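Side-chain contacts in iron transport multicopper oxidase FET3 (Saccharomyces cerevisiae, PDB 1ZPU), which oxidises ferrous iron to ferric iron using four copper ions and molecular oxygen as electron acceptor, feeding high-affinity iron uptake, and also oxidises cuprous copper: residues D12-D17 / R22-C27; Q30-D35 / V172-N177. All coordinates share one frame; numbering follows the deposited sequence.

Interaction 1. Residues D12-D17 / R22-C27; sequences DYRNVD and RPVITC. With NAG (2-acetamido-2-deoxy-beta-D-glucopyranose), chain H.
With CG anti to the carbonyl carbon and beside the backbone N (chi1 -78°) and the ring turned across that bond (chi2 91°), the Tyr13 side chain lies next to Pro23, both pointing the same way. The two residues form a non-hydrogen-bonded pair of an antiparallel beta hairpin, strands 2-14 and 22-27, at the margin of the first plastocyanin-like domain. Pro23 CG sits over one face of the ring, 4.0 Å from the Tyr13 ring centroid in a CH-pi contact, and Pro23 CD approaches Tyr13 CE2. A proline suits this position, because the backbone nitrogen of a non-hydrogen-bonded residue does not bond across to the partner strand.

The flanking pairs carry the ladder. Asp12 and Val24 exchange two nearly straight bonds, with Val24 N 2.7 Å from Asp12 O. Arg14 and Arg22 exchange two more, the one from Arg22 N to Arg14 O being bent (134°).

On the other face of the hairpin Val24 CG2 meets Arg14 CG at 3.6 Å, while Val24 CG1 packs against Val16 CG2. The Arg14 chain bends so that NE returns to its neighbour's carbonyl, Tyr13 O. Arg22 reaches beyond the hairpin to Tyr143 O and forms a salt bridge with Asp114. Its guanidinium also turns back on its own strand, where Arg22 NE bonds to Pro23 O at 2.8 Å.

Interaction 2. Residues Q30-D35 / V172-N177; sequences QFPWPD and VNNTMN. With NAG (2-acetamido-2-deoxy-beta-D-glucopyranose), chain H; NAG (2-acetamido-2-deoxy-beta-D-glucopyranose), chain G.
Neither segment forms a regular strand across this contact: a cis peptide bond precedes Pro32, a type I' turn runs from Val172 to Thr175, and the backbones come closest at Pro32 and Asn174, with 7.1 Å between their CA atoms. Asn174, at the turn's third position, reaches across with its carboxamide. Its ND2 lies 3.4 Å from Pro32 CB and somewhat farther from Pro32 CG, the two side chains crossing at a slant. The other branch, Asn174 OD1, stands 3.9 Å from Phe31 CZ and about equally far from CE2. Ring and amide planes are 71° apart, and no hydrogen bond spans the segments, so across them the amide meets its neighbours by van der Waals contact alone. Phe31 presents that end of its ring because CG is anti to the backbone N (chi1 -167°); the same side chain also packs on Arg14, Val24 and Val16.

The contact joins loops of two successive cupredoxin domains of the multicopper oxidase, the first giving residues 30-35 and the second 172-177. Mutual Val172 and Thr175 backbone bonds close the turn, while Asn173 OD1 bonds to Ser138 N on strand 133-142.

Carbohydrate may add a second link between the loops. Asn173 ND2 is bonded covalently to C1 of a GlcNAc (chain G), whose O6 is modelled very near Asp35 OD2, with a hydrogen bond assigned at a doubtfully short separation. Asp35 OD1 bonds to Leu119 N. A second N-linked sugar (chain H) leaves Asn177 ND2, and its N2 lies 3.6 Å from Met176 CB.

Overall arrangement
Along the chain interaction 1 is complete by residue 27, ahead of both segments of interaction 2, and their centres are 10 Å apart on one side of the molecule. Strand 22-27 leads directly into the loop holding residues 30-35, and Trp33 NE1 returns to Ile25 O in a probable hydrogen bond, tying loop to hairpin. The hairpin belongs wholly to the first domain, whereas residues 172-177 come from the second. Val16 CG1 packs 3.3 Å from Asn174 O, and both interactions touch the Asn177-linked sugar. The hairpin of interaction 1 thus lies beside the junction of the first two domains, where interaction 2 carries two N-linked sugars; Asn174 lies about 11 Å from the type 3 copper ligand His105, side chain to side chain.

Interaction 1. Residues D12-D17 / R22-C27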
ATOM      1  N   ASP A  12      -7.952 -19.599  11.605  1.00 69.44           N
ATOM      2  CA  ASP A  12      -7.591 -20.249  12.856  1.00 69.86           C
ATOM      3  C   ASP A  12      -7.444 -19.211  13.943  1.00 69.53           C
ATOM      4  O   ASP A  12      -7.160 -18.046  13.656  1.00 69.42           O
ATOM      5  CB  ASP A  12      -6.289 -21.024  12.700  1.00 70.64           C
ATOM      6  CG  ASP A  12      -6.522 -22.435  12.194  1.00 73.34           C
ATOM      7  OD1 ASP A  12      -6.769 -23.323  13.053  1.00 75.41           O
ATOM      8  OD2 ASP A  12      -6.477 -22.650  10.946  1.00 75.48           O
ATOM      9  N   TYR A  13      -7.633 -19.639  15.186  1.00 69.23           N
ATOM     10  CA  TYR A  13      -7.425 -18.772  16.338  1.00 69.21           C
ATOM     11  C   TYR A  13      -5.941 -18.542  16.633  1.00 69.13           C
ATOM     12  O   TYR A  13      -5.167 -19.491  16.666  1.00 69.23           O
ATOM     13  CB  TYR A  13      -8.154 -19.323  17.568  1.00 68.96           C
ATOM     14  CG  TYR A  13      -9.633 -19.036  17.508  1.00 69.80           C
ATOM     15  CD1 TYR A  13     -10.527 -19.949  16.929  1.00 69.58           C
ATOM     16  CD2 TYR A  13     -10.141 -17.832  17.988  1.00 69.86           C
ATOM     17  CE1 TYR A  13     -11.890 -19.666  16.845  1.00 69.59           C
ATOM     18  CE2 TYR A  13     -11.500 -17.544  17.914  1.00 70.00           C
ATOM     19  CZ  TYR A  13     -12.373 -18.459  17.343  1.00 69.98           C
ATOM     20  OH  TYR A  13     -13.728 -18.153  17.274  1.00 69.98           O
ATOM     21  N   ARG A  14      -5.555 -17.280  16.795  1.00 68.79           N
ATOM     22  CA  ARG A  14      -4.265 -16.929  17.382  1.00 68.85           C
ATOM     23  C   ARG A  14      -4.473 -15.794  18.373  1.00 68.90           C
ATOM     24  O   ARG A  14      -5.454 -15.039  18.282  1.00 68.77           O
ATOM     25  CB  ARG A  14      -3.257 -16.436  16.338  1.00 68.73           C
ATOM     26  CG  ARG A  14      -2.705 -17.450  15.361  1.00 68.56           C
ATOM     27  CD  ARG A  14      -2.051 -18.650  16.000  1.00 67.95           C
ATOM     28  NE  ARG A  14      -2.505 -19.799  15.230  1.00 71.08           N
ATOM     29  CZ  ARG A  14      -1.778 -20.481  14.347  1.00 71.73           C
ATOM     30  NH1 ARG A  14      -0.494 -20.170  14.145  1.00 73.29           N
ATOM     31  NH2 ARG A  14      -2.340 -21.496  13.694  1.00 70.57           N
ATOM     32  N   ASN A  15      -3.552 -15.671  19.322  1.00 68.82           N
ATOM     33  CA  ASN A  15      -3.548 -14.514  20.177  1.00 68.98           C
ATOM     34  C   ASN A  15      -2.326 -13.684  19.828  1.00 69.19           C
ATOM     35  O   ASN A  15      -1.290 -13.805  20.465  1.00 69.66           O
ATOM     36  CB  ASN A  15      -3.573 -14.910  21.652  1.00 68.84           C
ATOM     37  CG  ASN A  15      -3.781 -13.718  22.565  1.00 69.29           C
ATOM     38  OD1 ASN A  15      -3.430 -12.592  22.204  1.00 71.51           O
ATOM     39  ND2 ASN A  15      -4.360 -13.946  23.743  1.00 67.72           N
ATOM     40  N   VAL A  16      -2.459 -12.863  18.794  1.00 69.10           N
ATOM     41  CA  VAL A  16      -1.349 -12.101  18.240  1.00 69.29           C
ATOM     42  C   VAL A  16      -0.896 -11.021  19.216  1.00 69.50           C
ATOM     43  O   VAL A  16       0.283 -10.843  19.504  1.00 69.39           O
ATOM     44  CB  VAL A  16      -1.804 -11.415  16.950  1.00 69.32           C
ATOM     45  CG1 VAL A  16      -0.686 -10.550  16.370  1.00 68.21           C
ATOM     46  CG2 VAL A  16      -2.298 -12.461  15.967  1.00 69.38           C
ATOM     47  N   ASP A  17      -1.895 -10.299  19.686  1.00 70.01           N
ATOM     48  CA  ASP A  17      -1.804  -9.211  20.639  1.00 69.94           C
ATOM     49  C   ASP A  17      -1.078  -9.573  21.919  1.00 69.82           C
ATOM     50  O   ASP A  17      -0.229  -8.815  22.416  1.00 69.82           O
ATOM     51  CB  ASP A  17      -3.245  -8.845  21.031  1.00 70.09           C
ATOM     52  CG  ASP A  17      -3.453  -7.413  20.971  1.00 71.19           C
ATOM     53  OD1 ASP A  17      -2.454  -6.784  20.565  1.00 74.86           O
ATOM     54  OD2 ASP A  17      -4.545  -6.904  21.296  1.00 71.12           O
ATOM     55  N   ARG A  22      -8.376 -14.980  18.792  1.00 69.07           N
ATOM     56  CA  ARG A  22      -9.144 -14.323  17.779  1.00 68.89           C
ATOM     57  C   ARG A  22      -8.801 -15.005  16.452  1.00 68.94           C
ATOM     58  O   ARG A  22      -7.642 -15.377  16.234  1.00 69.38           O
ATOM     59  CB  ARG A  22      -8.680 -12.874  17.806  1.00 68.69           C
ATOM     60  CG  ARG A  22      -9.256 -11.987  16.787  1.00 68.79           C
ATOM     61  CD  ARG A  22      -8.164 -11.208  16.138  1.00 68.02           C
ATOM     62  NE  ARG A  22      -8.264 -11.396  14.695  1.00 67.89           N
ATOM     63  CZ  ARG A  22      -8.391 -10.416  13.819  1.00 68.35           C
ATOM     64  NH1 ARG A  22      -8.379  -9.147  14.219  1.00 70.24           N
ATOM     65  NH2 ARG A  22      -8.489 -10.698  12.535  1.00 68.25           N
ATOM     66  N   PRO A  23      -9.794 -15.219  15.577  1.00 68.65           N
ATOM     67  CA  PRO A  23      -9.473 -15.855  14.298  1.00 68.61           C
ATOM     68  C   PRO A  23      -8.612 -14.962  13.414  1.00 68.53           C
ATOM     69  O   PRO A  23      -8.884 -13.775  13.279  1.00 68.66           O
ATOM     70  CB  PRO A  23     -10.850 -16.096  13.640  1.00 68.06           C
ATOM     71  CG  PRO A  23     -11.835 -15.911  14.704  1.00 68.08           C
ATOM     72  CD  PRO A  23     -11.231 -14.948  15.699  1.00 68.86           C
ATOM     73  N   VAL A  24      -7.580 -15.547  12.821  1.00 68.58           N
ATOM     74  CA  VAL A  24      -6.736 -14.856  11.863  1.00 68.57           C
ATOM     75  C   VAL A  24      -6.671 -15.674  10.571  1.00 68.76           C
ATOM     76  O   VAL A  24      -6.994 -16.875  10.585  1.00 68.73           O
ATOM     77  CB  VAL A  24      -5.312 -14.590  12.447  1.00 68.72           C
ATOM     78  CG1 VAL A  24      -5.388 -13.709  13.676  1.00 68.00           C
ATOM     79  CG2 VAL A  24      -4.616 -15.881  12.803  1.00 68.91           C
ATOM     80  N   ILE A  25      -6.274 -15.034   9.463  1.00 68.71           N
ATOM     81  CA  ILE A  25      -6.150 -15.740   8.174  1.00 68.73           C
ATOM     82  C   ILE A  25      -4.821 -16.499   8.054  1.00 68.95           C
ATOM     83  O   ILE A  25      -3.742 -15.901   8.030  1.00 69.09           O
ATOM     84  CB  ILE A  25      -6.348 -14.824   6.949  1.00 68.71           C
ATOM     85  CG1 ILE A  25      -7.526 -13.874   7.164  1.00 69.07           C
ATOM     86  CG2 ILE A  25      -6.620 -15.673   5.706  1.00 68.73           C
ATOM     87  CD1 ILE A  25      -7.903 -13.041   5.950  1.00 68.03           C
ATOM     88  N   THR A  26      -4.914 -17.819   7.968  1.00 68.82           N
ATOM     89  CA  THR A  26      -3.736 -18.660   7.927  1.00 68.97           C
ATOM     90  C   THR A  26      -3.300 -19.013   6.509  1.00 69.00           C
ATOM     91  O   THR A  26      -4.087 -18.935   5.581  1.00 69.31           O
ATOM     92  CB  THR A  26      -3.984 -19.936   8.728  1.00 68.98           C
ATOM     93  OG1 THR A  26      -5.215 -20.527   8.309  1.00 68.21           O
ATOM     94  CG2 THR A  26      -4.077 -19.594  10.205  1.00 69.46           C
ATOM     95  N   CYS A  27      -2.037 -19.394   6.365  1.00 69.03           N
ATOM     96  CA  CYS A  27      -1.505 -19.938   5.136  1.00 69.04           C
ATOM     97  C   CYS A  27      -1.154 -21.404   5.373  1.00 69.00           C
ATOM     98  O   CYS A  27      -0.241 -21.702   6.147  1.00 68.93           O
ATOM     99  CB  CYS A  27      -0.254 -19.156   4.741  1.00 68.95           C
ATOM    100  SG  CYS A  27       0.644 -19.862   3.350  1.00 69.65           S
TER
HETATM  101  C1  NAG H   1       3.580  -7.417  26.299  1.00 72.37           C
HETATM  102  C2  NAG H   1       2.647  -8.630  26.225  1.00 70.93           C
HETATM  103  C3  NAG H   1       1.195  -8.290  26.558  1.00 72.98           C
HETATM  104  C4  NAG H   1       1.055  -7.471  27.833  1.00 75.62           C
HETATM  105  C5  NAG H   1       2.044  -6.310  27.715  1.00 76.55           C
HETATM  106  C6  NAG H   1       2.112  -5.459  28.968  1.00 77.64           C
HETATM  107  C7  NAG H   1       2.798 -10.287  24.356  1.00 68.36           C
HETATM  108  C8  NAG H   1       3.725 -11.258  25.032  1.00 67.01           C
HETATM  109  N2  NAG H   1       2.619  -9.069  24.864  1.00 69.98           N
HETATM  110  O3  NAG H   1       0.411  -9.452  26.691  1.00 72.07           O
HETATM  111  O4  NAG H   1      -0.286  -7.019  27.925  1.00 78.93           O
HETATM  112  O5  NAG H   1       3.337  -6.856  27.562  1.00 76.03           O
HETATM  113  O6  NAG H   1       2.722  -6.274  29.946  1.00 80.08           O
HETATM  114  O7  NAG H   1       2.236 -10.580  23.306  1.00 67.02           O

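Interaction 2. Residues Q30-D35 / V172-N177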
ATOM      1  N   GLN A  30      -0.884 -22.212   8.854  1.00 69.37           N
ATOM      2  CA  GLN A  30       0.189 -21.556   9.617  1.00 69.50           C
ATOM      3  C   GLN A  30       0.018 -20.049   9.715  1.00 69.35           C
ATOM      4  O   GLN A  30      -0.531 -19.413   8.816  1.00 69.36           O
ATOM      5  CB  GLN A  30       1.556 -21.880   9.020  1.00 69.75           C
ATOM      6  CG  GLN A  30       1.713 -23.319   8.613  1.00 70.88           C
ATOM      7  CD  GLN A  30       1.510 -24.265   9.777  1.00 72.79           C
ATOM      8  OE1 GLN A  30       0.697 -25.193   9.708  1.00 73.00           O
ATOM      9  NE2 GLN A  30       2.243 -24.029  10.864  1.00 73.06           N
ATOM     10  N   PHE A  31       0.498 -19.484  10.818  1.00 69.07           N
ATOM     11  CA  PHE A  31       0.513 -18.054  11.006  1.00 68.47           C
ATOM     12  C   PHE A  31       1.762 -17.704  11.761  1.00 68.72           C
ATOM     13  O   PHE A  31       2.079 -18.376  12.737  1.00 68.94           O
ATOM     14  CB  PHE A  31      -0.698 -17.610  11.817  1.00 68.16           C
ATOM     15  CG  PHE A  31      -0.917 -16.130  11.793  1.00 67.25           C
ATOM     16  CD1 PHE A  31      -1.654 -15.544  10.768  1.00 66.14           C
ATOM     17  CD2 PHE A  31      -0.373 -15.321  12.779  1.00 66.57           C
ATOM     18  CE1 PHE A  31      -1.855 -14.193  10.722  1.00 66.39           C
ATOM     19  CE2 PHE A  31      -0.556 -13.961  12.749  1.00 66.70           C
ATOM     20  CZ  PHE A  31      -1.300 -13.389  11.716  1.00 67.99           C
ATOM     21  N   PRO A  32       2.449 -16.617  11.365  1.00 68.73           N
ATOM     22  CA  PRO A  32       2.103 -15.680  10.278  1.00 68.86           C
ATOM     23  C   PRO A  32       2.377 -16.233   8.884  1.00 68.88           C
ATOM     24  O   PRO A  32       3.009 -17.268   8.766  1.00 69.09           O
ATOM     25  CB  PRO A  32       3.008 -14.469  10.556  1.00 68.85           C
ATOM     26  CG  PRO A  32       4.128 -15.006  11.354  1.00 69.10           C
ATOM     27  CD  PRO A  32       3.669 -16.221  12.088  1.00 67.95           C
ATOM     28  N   TRP A  33       1.912 -15.538   7.846  1.00 68.90           N
ATOM     29  CA  TRP A  33       2.223 -15.889   6.457  1.00 68.76           C
ATOM     30  C   TRP A  33       3.728 -15.825   6.179  1.00 69.01           C
ATOM     31  O   TRP A  33       4.449 -15.099   6.859  1.00 69.57           O
ATOM     32  CB  TRP A  33       1.443 -14.982   5.509  1.00 68.43           C
ATOM     33  CG  TRP A  33       0.012 -15.394   5.376  1.00 68.10           C
ATOM     34  CD1 TRP A  33      -0.939 -15.416   6.364  1.00 68.18           C
ATOM     35  CD2 TRP A  33      -0.634 -15.861   4.191  1.00 67.12           C
ATOM     36  NE1 TRP A  33      -2.132 -15.878   5.863  1.00 67.58           N
ATOM     37  CE2 TRP A  33      -1.972 -16.154   4.530  1.00 67.84           C
ATOM     38  CE3 TRP A  33      -0.210 -16.070   2.878  1.00 67.03           C
ATOM     39  CZ2 TRP A  33      -2.892 -16.652   3.597  1.00 68.45           C
ATOM     40  CZ3 TRP A  33      -1.114 -16.556   1.957  1.00 68.47           C
ATOM     41  CH2 TRP A  33      -2.447 -16.846   2.320  1.00 68.19           C
ATOM     42  N   PRO A  34       4.217 -16.601   5.202  1.00 69.11           N
ATOM     43  CA  PRO A  34       5.660 -16.670   4.947  1.00 69.06           C
ATOM     44  C   PRO A  34       6.224 -15.398   4.326  1.00 69.14           C
ATOM     45  O   PRO A  34       5.469 -14.580   3.804  1.00 69.21           O
ATOM     46  CB  PRO A  34       5.766 -17.798   3.925  1.00 69.17           C
ATOM     47  CG  PRO A  34       4.455 -17.782   3.223  1.00 68.78           C
ATOM     48  CD  PRO A  34       3.458 -17.459   4.274  1.00 69.15           C
ATOM     49  N   ASP A  35       7.541 -15.239   4.369  1.00 69.30           N
ATOM     50  CA  ASP A  35       8.191 -14.196   3.585  1.00 69.54           C
ATOM     51  C   ASP A  35       8.900 -14.803   2.390  1.00 69.57           C
ATOM     52  O   ASP A  35       9.509 -15.871   2.498  1.00 69.74           O
ATOM     53  CB  ASP A  35       9.185 -13.404   4.428  1.00 69.81           C
ATOM     54  CG  ASP A  35       8.573 -12.883   5.726  1.00 71.98           C
ATOM     55  OD1 ASP A  35       7.483 -12.231   5.697  1.00 71.62           O
ATOM     56  OD2 ASP A  35       9.205 -13.138   6.786  1.00 73.56           O
ATOM     57  N   VAL A 172       4.526  -5.733  16.316  1.00 68.35           N
ATOM     58  CA  VAL A 172       5.725  -5.944  15.490  1.00 68.45           C
ATOM     59  C   VAL A 172       5.896  -7.428  15.266  1.00 68.82           C
ATOM     60  O   VAL A 172       5.763  -8.212  16.215  1.00 68.80           O
ATOM     61  CB  VAL A 172       7.075  -5.450  16.136  1.00 68.60           C
ATOM     62  CG1 VAL A 172       7.612  -4.282  15.409  1.00 68.57           C
ATOM     63  CG2 VAL A 172       6.969  -5.168  17.635  1.00 67.55           C
ATOM     64  N   ASN A 173       6.217  -7.820  14.027  1.00 69.08           N
ATOM     65  CA  ASN A 173       6.369  -9.246  13.672  1.00 68.75           C
ATOM     66  C   ASN A 173       5.281 -10.096  14.278  1.00 68.70           C
ATOM     67  O   ASN A 173       5.541 -11.178  14.745  1.00 69.09           O
ATOM     68  CB  ASN A 173       7.719  -9.795  14.116  1.00 67.93           C
ATOM     69  CG  ASN A 173       8.795  -9.542  13.114  1.00 67.49           C
ATOM     70  OD1 ASN A 173       8.673  -8.647  12.260  1.00 67.17           O
ATOM     71  ND2 ASN A 173       9.874 -10.329  13.211  1.00 67.18           N
ATOM     72  N   ASN A 174       4.063  -9.573  14.293  1.00 68.87           N
ATOM     73  CA  ASN A 174       2.895 -10.286  14.790  1.00 68.69           C
ATOM     74  C   ASN A 174       2.954 -10.706  16.265  1.00 68.91           C
ATOM     75  O   ASN A 174       2.385 -11.737  16.644  1.00 69.34           O
ATOM     76  CB  ASN A 174       2.550 -11.468  13.877  1.00 68.24           C
ATOM     77  CG  ASN A 174       2.254 -11.032  12.449  1.00 68.65           C
ATOM     78  OD1 ASN A 174       1.201 -10.479  12.155  1.00 69.52           O
ATOM     79  ND2 ASN A 174       3.193 -11.277  11.560  1.00 69.24           N
ATOM     80  N   THR A 175       3.637  -9.912  17.085  1.00 68.92           N
ATOM     81  CA  THR A 175       3.447  -9.921  18.555  1.00 69.25           C
ATOM     82  C   THR A 175       3.623  -8.536  19.117  1.00 69.25           C
ATOM     83  O   THR A 175       3.699  -7.556  18.390  1.00 69.32           O
ATOM     84  CB  THR A 175       4.492 -10.739  19.339  1.00 68.68           C
ATOM     85  OG1 THR A 175       5.701 -10.803  18.586  1.00 69.09           O
ATOM     86  CG2 THR A 175       3.983 -12.114  19.651  1.00 70.18           C
ATOM     87  N   MET A 176       3.715  -8.492  20.436  1.00 69.41           N
ATOM     88  CA  MET A 176       4.089  -7.307  21.157  1.00 69.57           C
ATOM     89  C   MET A 176       5.345  -7.604  21.961  1.00 69.41           C
ATOM     90  O   MET A 176       5.722  -8.762  22.123  1.00 69.27           O
ATOM     91  CB  MET A 176       2.953  -6.893  22.079  1.00 69.21           C
ATOM     92  CG  MET A 176       1.791  -6.295  21.338  1.00 69.25           C
ATOM     93  SD  MET A 176       0.757  -5.370  22.463  1.00 70.93           S
ATOM     94  CE  MET A 176       1.526  -3.753  22.473  1.00 70.53           C
ATOM     95  N   ASN A 177       5.986  -6.550  22.466  1.00 69.77           N
ATOM     96  CA  ASN A 177       7.195  -6.673  23.300  1.00 69.66           C
ATOM     97  C   ASN A 177       8.159  -7.761  22.808  1.00 69.31           C
ATOM     98  O   ASN A 177       8.438  -8.739  23.490  1.00 69.03           O
ATOM     99  CB  ASN A 177       6.862  -6.756  24.803  1.00 69.46           C
ATOM    100  CG  ASN A 177       5.504  -7.351  25.068  1.00 70.64           C
ATOM    101  OD1 ASN A 177       5.282  -8.504  24.756  1.00 74.05           O
ATOM    102  ND2 ASN A 177       4.596  -6.583  25.655  1.00 71.70           N
TER
HETATM  103  C1  NAG H   1       3.580  -7.417  26.299  1.00 72.37           C
HETATM  104  C2  NAG H   1       2.647  -8.630  26.225  1.00 70.93           C
HETATM  105  C3  NAG H   1       1.195  -8.290  26.558  1.00 72.98           C
HETATM  106  C4  NAG H   1       1.055  -7.471  27.833  1.00 75.62           C
HETATM  107  C5  NAG H   1       2.044  -6.310  27.715  1.00 76.55           C
HETATM  108  C6  NAG H   1       2.112  -5.459  28.968  1.00 77.64           C
HETATM  109  C7  NAG H   1       2.798 -10.287  24.356  1.00 68.36           C
HETATM  110  C8  NAG H   1       3.725 -11.258  25.032  1.00 67.01           C
HETATM  111  N2  NAG H   1       2.619  -9.069  24.864  1.00 69.98           N
HETATM  112  O3  NAG H   1       0.411  -9.452  26.691  1.00 72.07           O
HETATM  113  O4  NAG H   1      -0.286  -7.019  27.925  1.00 78.93           O
HETATM  114  O5  NAG H   1       3.337  -6.856  27.562  1.00 76.03           O
HETATM  115  O6  NAG H   1       2.722  -6.274  29.946  1.00 80.08           O
HETATM  116  O7  NAG H   1       2.236 -10.580  23.306  1.00 67.02           O
HETATM  117  C1  NAG G   1      10.866 -10.246  12.157  1.00 65.65           C
HETATM  118  C2  NAG G   1      12.179 -10.762  12.754  1.00 63.91           C
HETATM  119  C3  NAG G   1      13.253 -10.872  11.678  1.00 64.45           C
HETATM  120  C4  NAG G   1      12.777 -11.620  10.427  1.00 65.85           C
HETATM  121  C5  NAG G   1      11.440 -11.061   9.987  1.00 65.41           C
HETATM  122  C6  NAG G   1      10.891 -11.989   8.926  1.00 66.89           C
HETATM  123  C7  NAG G   1      12.972 -10.347  15.032  1.00 65.72           C
HETATM  124  C8  NAG G   1      13.695  -9.417  15.980  1.00 64.81           C
HETATM  125  N2  NAG G   1      12.626  -9.897  13.826  1.00 63.94           N
HETATM  126  O3  NAG G   1      14.345 -11.562  12.220  1.00 64.22           O
HETATM  127  O4  NAG G   1      13.633 -11.401   9.318  1.00 68.46           O
HETATM  128  O5  NAG G   1      10.533 -11.064  11.057  1.00 65.20           O
HETATM  129  O6  NAG G   1       9.697 -11.484   8.384  1.00 68.98           O
HETATM  130  O7  NAG G   1      12.719 -11.494  15.395  1.00 68.11           O